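Long-range contacts in NAD-dependent aldehyde dehydrogenase (Sinorhizobium meliloti, PDB 3U4J), which probably oxidises aldehydes to carboxylic acids with NAD or NADP as electron acceptor, as other members of the aldehyde dehydrogenase family do: residues S83-S88 with Q137-E142; G155-E160 with S489-V494; P239-V244 with T263-G268. All blocks are in the same frame, centred on the assembly; numbering follows the deposited sequence.

Contact 1: S83-S88 with Q137-E142; sequences SGAERS and QARALE
Arg139 lies against the first turn of helix 84-100, and its side chain carries most of the contact. CB packs on the backbone of that turn, with Arg139 CB 3.5 Å from Gly84 C. CG sits between the backbone N and the carbonyl carbon (chi1 70°). Further out, Arg139 CD passes Ser88 OG at 4.1 Å. The chain bends at chi3, and Arg139 NE comes 3.8 Å from Ala85 CB. That methyl then lies over one face of the guanidinium, offset toward its rim, with Ala85 CB 3.6 Å from Arg139 NH2. A water accepts from Arg139 NH1 at 3.0 Å and donates to Ser88 OG at 2.8 Å. Ser88 OG also hydrogen-bonds Ala135 O. Gly84 brings its CA within 3.9 Å of Arg139 CA, where a CB would clash. Ser83 and Glu86 form a capping box at the start of the helix. Arg139 NE and NH1 make salt bridges to Glu465 and Asp129 of the third subunit. An alanine in place of Arg139 would probably leave both carboxylates without their arginine, the Ala85 methyl without the guanidinium over it and the water without its NH1 donor. The guanidinium thus packs within its own chain through one face and spends its charge on the subunit interface.

Contact 2: G155-E160 with S489-V494; sequences GLVLRE and SQFKGV
Arg159 carries CG anti to the backbone N (chi1 178°), while Phe491 carries CG anti to its carbonyl carbon (chi1 -62°). The two side chains lie side by side and point the same way. The guanidinium and ring planes stand 77° apart. Phe491 CE1 sits over the centre of one guanidinium face, and Arg159 NH2 lies in the plane of the ring at its edge. Arg159 NH1 donates to Ser489 OG at 3.2 Å and also makes a salt bridge to Asp486. Ser489 OG also hydrogen-bonds Phe485 O.

On the other face of the sheet, Lys492 bends at chi3 toward the carboxylate of Glu160. Lys492 NZ meets Glu160 OE2 on its syn side at 2.6 Å, somewhat out of the carboxylate plane. Glu160 OE1 bonds Tyr471 OH of the fourth subunit, and Lys492 NZ also donates to Ile446 O and Ile449 O of the same fourth subunit. Leu156 CB packs on Val494 CB at 4.1 Å.

Three hydrogen-bonded pairs hold the antiparallel strands: Leu156 with Val494, Leu158 with Lys492 and Glu160 with Gln490. With strand 143-146 they form a sheet that runs on into the fourth subunit through Gly493 and Val494, consistent with the oligomerisation region of aldehyde dehydrogenases. Glu160 and Lys492 are each shared between the partner strand and that subunit, so their salt bridge probably helps to hold the interface too.

Contact 3: P239-V244 with T263-G268; sequences PNVDMV and TVKRVG
This is a parallel strand pairing between neighbouring strands 243-247 and 266-270, with Lys265 bonded to the chain just before the first strand. Met243 pairs with Arg266 and Val244 with Val267. Val244 N donates to Arg266 O at 2.9 Å. Gly268 N donates to Val244 O at 2.9 Å. A weak bond runs from Arg266 N to Asp242 O at 3.3 Å.

Lys265 reaches back from just before its strand. Its chain bends at chi3 and chi4 and crosses Val241 at about a right angle. Lys265 NZ donates to Val241 O at 2.6 Å, tilted 28° from the carbonyl plane. It also bonds Asp238 O, so two backbone oxygens grip the ammonium. Halfway along the chain, Lys265 CD touches Val244 CG2 at 4.1 Å.

The two strands belong to a beta-alpha-beta unit, with helix 250-261 as the crossover between them. This is consistent with the Rossmann-type coenzyme-binding domain of the aldehyde dehydrogenase family. Val264 has positive phi and is the C-prime residue of a Schellman motif that ends this helix. The chain then enters strand 266-270. Strand 153-168 lies on the other edge of strand 243-247, within the same mixed sheet.

Selenomethionine occupies position 243. Its chain is extended, with CG anti to the backbone N (chi1 179°). It crosses Arg266, with Met243 SE 3.7 Å from Arg266 CD. The methyl goes on to the backbone of the partner strand, further along, with Met243 CE 3.8 Å from Gly268 N. A CB on Gly268 would lie tight against this methyl. Arg266 turns its guanidinium to other parts of the chain, where NH1 donates to Glu487 O and Ser489 O.

Overall arrangement
Contacts 2 and 3 belong to the same mixed sheet, in which strands 153-168 and 243-247 are neighbours. Contact 3 is nested in the loop closed by contact 2, and Arg266 NH1 probably hydrogen-bonds Ser489 O between them. Contact 1 joins a helix start to the end of another helix and the loop after it. It touches contact 2, where Glu142 O probably accepts from Arg159 NE, but not contact 3. Contacts 1 and 2 are buried; contact 3 is partly buried. Backbone bonds dominate both strand pairs. Contact 2 adds a salt bridge beside the fourth subunit and contact 3 a lysine bonded to backbone oxygens, whereas contact 1 relies on packing and a water.

Contact 1: S83-S88 with Q137-E142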
# COMPACT_ATOMS: atom_id res chain seq x y z
N SER A 83 -4.69 -17.56 -13.36
CA SER A 83 -3.79 -16.69 -12.57
C SER A 83 -3.91 -15.27 -13.13
O SER A 83 -4.36 -15.09 -14.28
CB SER A 83 -2.34 -17.14 -12.67
OG SER A 83 -1.91 -17.12 -14.02
N GLY A 84 -3.52 -14.28 -12.33
CA GLY A 84 -3.36 -12.93 -12.82
C GLY A 84 -2.43 -12.89 -14.03
O GLY A 84 -2.71 -12.22 -15.03
N ALA A 85 -1.34 -13.64 -13.98
CA ALA A 85 -0.39 -13.73 -15.09
C ALA A 85 -1.05 -14.22 -16.40
O ALA A 85 -0.73 -13.73 -17.48
CB ALA A 85 0.78 -14.68 -14.70
N GLU A 86 -1.93 -15.22 -16.30
CA GLU A 86 -2.64 -15.73 -17.47
C GLU A 86 -3.57 -14.68 -18.08
O GLU A 86 -3.63 -14.50 -19.30
CB GLU A 86 -3.41 -17.02 -17.10
CG GLU A 86 -2.45 -18.21 -16.89
CD GLU A 86 -3.16 -19.48 -16.41
OE1 GLU A 86 -3.02 -20.49 -17.09
OE2 GLU A 86 -3.86 -19.46 -15.37
N ARG A 87 -4.26 -13.95 -17.22
CA ARG A 87 -5.17 -12.91 -17.71
C ARG A 87 -4.36 -11.79 -18.33
O ARG A 87 -4.73 -11.28 -19.36
CB ARG A 87 -6.05 -12.37 -16.58
CG ARG A 87 -7.19 -13.34 -16.16
CD ARG A 87 -8.25 -12.64 -15.24
NE ARG A 87 -7.67 -12.39 -13.92
CZ ARG A 87 -7.66 -13.26 -12.91
NH1 ARG A 87 -8.25 -14.45 -13.07
NH2 ARG A 87 -7.05 -12.96 -11.77
N SER A 88 -3.24 -11.45 -17.69
CA SER A 88 -2.34 -10.39 -18.15
C SER A 88 -1.82 -10.66 -19.58
O SER A 88 -1.83 -9.77 -20.43
CB SER A 88 -1.19 -10.24 -17.14
OG SER A 88 -0.19 -9.35 -17.61
N GLN A 137 -0.64 -4.39 -14.26
CA GLN A 137 -1.11 -4.34 -12.88
C GLN A 137 -1.98 -5.52 -12.47
O GLN A 137 -1.98 -5.89 -11.30
CB GLN A 137 -1.86 -3.02 -12.60
CG GLN A 137 -0.93 -1.78 -12.55
CD GLN A 137 0.22 -2.00 -11.56
OE1 GLN A 137 -0.00 -2.07 -10.36
NE2 GLN A 137 1.44 -2.15 -12.08
N ALA A 138 -2.70 -6.09 -13.43
CA ALA A 138 -3.67 -7.16 -13.17
C ALA A 138 -3.03 -8.35 -12.46
O ALA A 138 -3.66 -8.95 -11.61
CB ALA A 138 -4.37 -7.63 -14.49
N ARG A 139 -1.78 -8.66 -12.79
CA ARG A 139 -1.14 -9.82 -12.16
C ARG A 139 -0.60 -9.57 -10.73
O ARG A 139 -0.32 -10.51 -9.99
CB ARG A 139 -0.08 -10.42 -13.09
CG ARG A 139 1.17 -9.58 -13.29
CD ARG A 139 2.06 -10.29 -14.29
NE ARG A 139 2.61 -11.52 -13.74
CZ ARG A 139 3.51 -12.26 -14.38
NH1 ARG A 139 3.91 -11.90 -15.60
NH2 ARG A 139 4.01 -13.35 -13.81
N ALA A 140 -0.51 -8.30 -10.34
CA ALA A 140 0.07 -7.97 -9.04
C ALA A 140 -0.95 -7.56 -7.97
O ALA A 140 -0.57 -7.08 -6.91
CB ALA A 140 1.11 -6.89 -9.20
N LEU A 141 -2.24 -7.72 -8.26
CA LEU A 141 -3.29 -7.30 -7.35
C LEU A 141 -3.22 -8.12 -6.07
O LEU A 141 -3.06 -9.34 -6.12
CB LEU A 141 -4.66 -7.42 -7.99
CG LEU A 141 -4.85 -6.56 -9.26
CD1 LEU A 141 -6.24 -6.82 -9.83
CD2 LEU A 141 -4.65 -5.11 -8.93
N GLU A 142 -3.36 -7.46 -4.94
CA GLU A 142 -3.14 -8.14 -3.68
C GLU A 142 -4.24 -7.82 -2.66
O GLU A 142 -5.05 -6.90 -2.86
CB GLU A 142 -1.74 -7.77 -3.14
CG GLU A 142 -1.61 -6.29 -2.88
CD GLU A 142 -0.18 -5.82 -2.62
OE1 GLU A 142 0.76 -6.32 -3.28
OE2 GLU A 142 -0.01 -4.95 -1.76
O HOH W 1 2.56 -10.06 -17.53

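Contact 2: G155-E160 with S489-V494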
# COMPACT_ATOMS: atom_id res chain seq x y z
N GLY A 155 -5.25 -13.33 10.18
CA GLY A 155 -6.22 -12.55 9.42
C GLY A 155 -5.84 -12.52 7.95
O GLY A 155 -4.67 -12.32 7.61
N LEU A 156 -6.81 -12.76 7.09
CA LEU A 156 -6.59 -12.67 5.66
C LEU A 156 -7.63 -11.74 5.10
O LEU A 156 -8.79 -11.75 5.52
CB LEU A 156 -6.74 -14.02 4.97
CG LEU A 156 -5.90 -15.19 5.49
CD1 LEU A 156 -6.28 -16.47 4.75
CD2 LEU A 156 -4.39 -14.92 5.38
N VAL A 157 -7.20 -10.89 4.18
CA VAL A 157 -8.12 -10.15 3.36
C VAL A 157 -7.85 -10.61 1.94
O VAL A 157 -6.75 -10.40 1.40
CB VAL A 157 -7.95 -8.63 3.52
CG1 VAL A 157 -8.97 -7.90 2.66
CG2 VAL A 157 -8.10 -8.24 5.00
N LEU A 158 -8.85 -11.26 1.34
CA LEU A 158 -8.72 -11.77 -0.02
C LEU A 158 -9.42 -10.85 -1.04
O LEU A 158 -10.56 -10.46 -0.84
CB LEU A 158 -9.26 -13.21 -0.12
CG LEU A 158 -8.55 -14.22 0.80
CD1 LEU A 158 -9.25 -15.60 0.78
CD2 LEU A 158 -7.06 -14.35 0.46
N ARG A 159 -8.72 -10.53 -2.11
CA ARG A 159 -9.29 -9.81 -3.22
C ARG A 159 -9.91 -10.77 -4.22
O ARG A 159 -9.28 -11.75 -4.64
CB ARG A 159 -8.22 -8.94 -3.91
CG ARG A 159 -8.74 -8.18 -5.12
CD ARG A 159 -7.59 -7.53 -5.91
NE ARG A 159 -6.90 -6.48 -5.17
CZ ARG A 159 -7.18 -5.19 -5.28
NH1 ARG A 159 -8.19 -4.78 -6.06
NH2 ARG A 159 -6.51 -4.30 -4.58
N GLU A 160 -11.16 -10.50 -4.59
CA GLU A 160 -11.93 -11.34 -5.50
C GLU A 160 -12.65 -10.42 -6.49
O GLU A 160 -12.80 -9.21 -6.23
CB GLU A 160 -12.94 -12.21 -4.73
CG GLU A 160 -12.30 -13.13 -3.66
CD GLU A 160 -13.30 -14.08 -2.99
OE1 GLU A 160 -14.54 -13.83 -3.05
OE2 GLU A 160 -12.85 -15.06 -2.38
N SER A 489 -13.46 -5.10 -7.71
CA SER A 489 -13.09 -6.15 -6.77
C SER A 489 -14.04 -6.15 -5.58
O SER A 489 -14.64 -5.12 -5.27
CB SER A 489 -11.63 -5.96 -6.26
OG SER A 489 -10.71 -6.27 -7.29
N GLN A 490 -14.20 -7.32 -4.95
CA GLN A 490 -14.77 -7.42 -3.62
C GLN A 490 -13.63 -7.82 -2.69
O GLN A 490 -12.70 -8.53 -3.09
CB GLN A 490 -15.84 -8.53 -3.56
CG GLN A 490 -17.15 -8.22 -4.28
CD GLN A 490 -18.14 -7.39 -3.47
OE1 GLN A 490 -19.29 -7.20 -3.90
NE2 GLN A 490 -17.71 -6.87 -2.32
N PHE A 491 -13.69 -7.37 -1.45
CA PHE A 491 -12.72 -7.78 -0.45
C PHE A 491 -13.37 -8.67 0.61
O PHE A 491 -14.40 -8.31 1.18
CB PHE A 491 -12.03 -6.56 0.16
CG PHE A 491 -11.25 -5.76 -0.87
CD1 PHE A 491 -9.98 -6.17 -1.26
CD2 PHE A 491 -11.82 -4.65 -1.48
CE1 PHE A 491 -9.25 -5.46 -2.23
CE2 PHE A 491 -11.12 -3.92 -2.46
CZ PHE A 491 -9.83 -4.34 -2.84
N LYS A 492 -12.74 -9.81 0.86
CA LYS A 492 -13.25 -10.80 1.80
C LYS A 492 -12.32 -10.83 3.00
O LYS A 492 -11.14 -11.19 2.89
CB LYS A 492 -13.33 -12.17 1.11
CG LYS A 492 -13.62 -13.34 2.04
CD LYS A 492 -13.57 -14.67 1.29
CE LYS A 492 -14.76 -14.84 0.38
NZ LYS A 492 -14.50 -15.95 -0.58
N GLY A 493 -12.86 -10.43 4.16
CA GLY A 493 -12.13 -10.50 5.41
C GLY A 493 -12.28 -11.85 6.07
O GLY A 493 -13.40 -12.25 6.38
N VAL A 494 -11.17 -12.55 6.33
CA VAL A 494 -11.23 -13.90 6.92
C VAL A 494 -10.48 -13.91 8.23
O VAL A 494 -9.28 -13.63 8.26
CB VAL A 494 -10.60 -14.98 5.99
CG1 VAL A 494 -10.87 -16.40 6.53
CG2 VAL A 494 -11.08 -14.84 4.56

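Contact 3: P239-V244 with T263-G268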
# COMPACT_ATOMS: atom_id res chain seq x y z
N PRO A 239 -31.05 -9.51 -12.32
CA PRO A 239 -30.46 -10.13 -11.12
C PRO A 239 -29.08 -10.78 -11.33
O PRO A 239 -28.36 -11.00 -10.36
CB PRO A 239 -31.45 -11.24 -10.77
CG PRO A 239 -32.73 -10.81 -11.38
CD PRO A 239 -32.39 -10.06 -12.63
N ASN A 240 -28.73 -11.10 -12.57
CA ASN A 240 -27.44 -11.73 -12.83
C ASN A 240 -26.32 -10.70 -13.13
O ASN A 240 -25.20 -11.09 -13.42
CB ASN A 240 -27.55 -12.73 -14.00
CG ASN A 240 -28.29 -13.99 -13.64
OD1 ASN A 240 -28.19 -14.51 -12.53
ND2 ASN A 240 -29.02 -14.52 -14.60
N VAL A 241 -26.65 -9.42 -13.09
CA VAL A 241 -25.63 -8.35 -13.16
C VAL A 241 -25.24 -7.94 -11.73
O VAL A 241 -26.12 -7.75 -10.87
CB VAL A 241 -26.14 -7.15 -13.95
CG1 VAL A 241 -25.08 -6.03 -13.94
CG2 VAL A 241 -26.49 -7.58 -15.39
N ASP A 242 -23.94 -7.85 -11.47
CA ASP A 242 -23.42 -7.51 -10.13
C ASP A 242 -23.10 -6.03 -9.96
O ASP A 242 -23.09 -5.51 -8.86
CB ASP A 242 -22.19 -8.38 -9.82
CG ASP A 242 -22.54 -9.88 -9.85
OD1 ASP A 242 -21.94 -10.64 -10.65
OD2 ASP A 242 -23.47 -10.26 -9.09
N MSE A 243 -22.89 -5.34 -11.08
CA MSE A 243 -22.46 -3.97 -11.08
C MSE A 243 -22.76 -3.32 -12.40
O MSE A 243 -22.62 -3.95 -13.45
CB MSE A 243 -20.94 -3.91 -10.85
CG MSE A 243 -20.41 -2.50 -10.86
SE MSE A 243 -18.54 -2.50 -10.22
CE MSE A 243 -18.25 -0.55 -10.46
N VAL A 244 -23.13 -2.04 -12.36
CA VAL A 244 -23.23 -1.22 -13.58
C VAL A 244 -22.21 -0.09 -13.50
O VAL A 244 -22.14 0.63 -12.49
CB VAL A 244 -24.62 -0.55 -13.72
CG1 VAL A 244 -24.71 0.20 -15.02
CG2 VAL A 244 -25.72 -1.62 -13.68
N THR A 263 -31.91 -3.06 -6.28
CA THR A 263 -31.46 -4.42 -5.98
C THR A 263 -30.10 -4.48 -5.33
O THR A 263 -29.45 -5.52 -5.36
CB THR A 263 -31.57 -5.38 -7.21
OG1 THR A 263 -30.84 -4.85 -8.32
CG2 THR A 263 -33.07 -5.58 -7.62
N VAL A 264 -29.68 -3.37 -4.70
CA VAL A 264 -28.34 -3.30 -4.05
C VAL A 264 -27.21 -3.57 -5.07
O VAL A 264 -26.20 -4.20 -4.76
CB VAL A 264 -28.20 -4.26 -2.81
CG1 VAL A 264 -27.10 -3.76 -1.86
CG2 VAL A 264 -29.49 -4.37 -2.04
N LYS A 265 -27.40 -3.11 -6.29
CA LYS A 265 -26.45 -3.41 -7.35
C LYS A 265 -25.35 -2.37 -7.25
O LYS A 265 -25.68 -1.20 -7.13
CB LYS A 265 -27.18 -3.32 -8.70
CG LYS A 265 -26.77 -4.37 -9.71
CD LYS A 265 -27.51 -4.22 -11.04
CE LYS A 265 -28.62 -5.24 -11.17
NZ LYS A 265 -28.30 -6.48 -10.44
N ARG A 266 -24.07 -2.76 -7.26
CA ARG A 266 -22.99 -1.75 -7.20
C ARG A 266 -23.04 -0.85 -8.45
O ARG A 266 -23.40 -1.30 -9.52
CB ARG A 266 -21.59 -2.35 -7.03
CG ARG A 266 -20.53 -1.26 -6.65
CD ARG A 266 -19.07 -1.72 -6.65
NE ARG A 266 -18.80 -2.73 -5.63
CZ ARG A 266 -17.63 -3.33 -5.45
NH1 ARG A 266 -16.58 -3.04 -6.24
NH2 ARG A 266 -17.49 -4.23 -4.47
N VAL A 267 -22.69 0.43 -8.29
CA VAL A 267 -22.69 1.35 -9.42
C VAL A 267 -21.40 2.18 -9.42
O VAL A 267 -21.01 2.69 -8.38
CB VAL A 267 -23.92 2.27 -9.33
CG1 VAL A 267 -23.95 3.22 -10.46
CG2 VAL A 267 -25.23 1.44 -9.33
N GLY A 268 -20.73 2.27 -10.55
CA GLY A 268 -19.70 3.30 -10.76
C GLY A 268 -20.27 4.30 -11.77
O GLY A 268 -20.81 3.90 -12.78